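Local coordinates for putative NTP pyrophosphohydrolase (Exiguobacterium sibiricum 255-15, PDB 3NL9), which probably hydrolyses nucleoside triphosphates to the monophosphate and pyrophosphate, as a member of the all-alpha NTP pyrophosphohydrolase family, at the interface of chains A and B. Coordinates in Å, arbitrary orientation; residue numbers count along the deposited sequence, not the author numbering. Chains: chain A/B, putative NTP pyrophosphohydrolase.

The interface of chains A and B. Residues chain A 112-114, 166-167, 170-171; chain B 24-26.
The pyrrolidine ring of B:Pro26 is wedged between two segments of chain A, with the carbonyl oxygen of A:Gly113 over one face, 3.5 Å from CG. Its edges meet other groups: A:Ala112 O lies beside CA, A:Leu114 CD2 comes tip-on towards CB, and A:Gln166 CB approaches the CG corner. The selenomethionine A:Met167 brings its CG to the CB-CG edge, 3.7 Å from B:Pro26 CB and displaced towards the face opposite A:Gly113 O. Its first torsion sets CG anti to the carbonyl carbon (chi1 -68°), which carries this methylene across the ring edge. The other flat group, the side-chain amide of B:Gln25, has A:Lys170 O over one face and A:Ala171 CA on that same side, near OE1. No direct polar bond crosses here; instead a water joins A:Met167 O, at 2.6 Å, to the amide oxygen B:Gln25 OE1, at 2.7 Å, serving a carbonyl near the helix end.

The A:Lys170 side chain works through its methylenes: CB meets the CD edge of the B:Pro26 ring at 3.8 Å, close to the ring's mean plane, and the two side chains cross at about a right angle, while CB, CG and CD run alongside the carbonyl oxygen of B:Asp24. The bend at chi2 (-59°) folds the chain over this backbone, and the terminal amine NZ points away from the B:Asp24 carboxylate, forming no salt bridge with it. An alanine here would keep CB against the proline but would probably strip the B:Asp24 carbonyl of the CG and CD methylenes that run beside it and open a gap beside the loop.

In chain A, the turn of A:Gly113 and A:Leu114 follows helix 87-112, and the other wall is the C-terminal end of helix 156-170. The B:Asp24 to B:Pro26 segment belongs to the loop between helices 7-17 and 31-52. Two-fold symmetry repeats the patch with the chains exchanged, tying each chain's C-terminal helix to its partner in the deposited dimer.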
# COMPACT_ATOMS: atom_id res chain seq x y z
N ALA A 112 6.17 -12.87 -1.77
CA ALA A 112 6.79 -13.33 -0.53
C ALA A 112 6.22 -14.68 -0.09
O ALA A 112 6.79 -15.34 0.77
CB ALA A 112 6.57 -12.30 0.57
N GLY A 113 5.06 -15.06 -0.64
CA GLY A 113 4.35 -16.26 -0.19
C GLY A 113 3.81 -16.16 1.23
O GLY A 113 3.73 -17.16 1.94
N LEU A 114 3.46 -14.95 1.65
CA LEU A 114 2.88 -14.71 2.96
C LEU A 114 1.42 -14.31 2.84
O LEU A 114 1.05 -13.41 2.05
CB LEU A 114 3.61 -13.59 3.72
CG LEU A 114 4.95 -13.85 4.38
CD1 LEU A 114 5.51 -12.48 4.83
CD2 LEU A 114 4.84 -14.83 5.55
N GLN A 166 3.45 -19.84 9.42
CA GLN A 166 3.19 -20.02 7.98
C GLN A 166 4.26 -20.83 7.26
O GLN A 166 3.93 -21.71 6.44
CB GLN A 166 3.01 -18.68 7.28
CG GLN A 166 1.77 -17.95 7.72
CD GLN A 166 1.44 -16.79 6.81
OE1 GLN A 166 1.72 -16.83 5.62
NE2 GLN A 166 0.83 -15.76 7.37
N MSE A 167 5.53 -20.60 7.60
CA MSE A 167 6.62 -21.40 7.05
C MSE A 167 6.40 -22.86 7.39
O MSE A 167 6.55 -23.74 6.53
CB MSE A 167 7.99 -20.96 7.58
CG MSE A 167 8.45 -19.57 7.12
SE MSE A 167 10.08 -18.96 8.01
CE MSE A 167 11.36 -20.31 7.39
N LYS A 170 3.38 -24.46 5.46
CA LYS A 170 3.64 -24.63 4.02
C LYS A 170 4.80 -25.57 3.71
O LYS A 170 4.98 -26.01 2.57
CB LYS A 170 3.87 -23.27 3.36
CG LYS A 170 2.65 -22.34 3.41
CD LYS A 170 1.41 -22.94 2.72
CE LYS A 170 0.38 -21.89 2.33
NZ LYS A 170 -0.03 -21.01 3.47
N ALA A 171 5.59 -25.89 4.73
CA ALA A 171 6.59 -26.94 4.60
C ALA A 171 5.89 -28.24 4.16
O ALA A 171 4.79 -28.57 4.64
CB ALA A 171 7.34 -27.14 5.93
OXT ALA A 171 6.40 -28.97 3.31
N ASP B 24 5.11 -20.51 -3.14
CA ASP B 24 4.22 -21.46 -2.46
C ASP B 24 4.58 -21.65 -0.99
O ASP B 24 3.74 -22.04 -0.18
CB ASP B 24 4.30 -22.83 -3.13
CG ASP B 24 3.92 -22.79 -4.60
OD1 ASP B 24 3.17 -21.87 -5.01
OD2 ASP B 24 4.38 -23.69 -5.34
N GLN B 25 5.86 -21.42 -0.69
CA GLN B 25 6.37 -21.35 0.67
C GLN B 25 6.83 -19.92 0.94
O GLN B 25 7.37 -19.26 0.05
CB GLN B 25 7.53 -22.33 0.82
CG GLN B 25 7.09 -23.75 0.60
CD GLN B 25 8.13 -24.74 1.05
OE1 GLN B 25 8.39 -24.88 2.24
NE2 GLN B 25 8.73 -25.43 0.09
N PRO B 26 6.61 -19.42 2.17
CA PRO B 26 7.15 -18.11 2.54
C PRO B 26 8.63 -17.99 2.17
O PRO B 26 9.44 -18.84 2.54
CB PRO B 26 6.91 -18.07 4.05
CG PRO B 26 5.70 -18.94 4.24
CD PRO B 26 5.91 -20.06 3.29
O HOH W 1 7.85 -23.23 4.29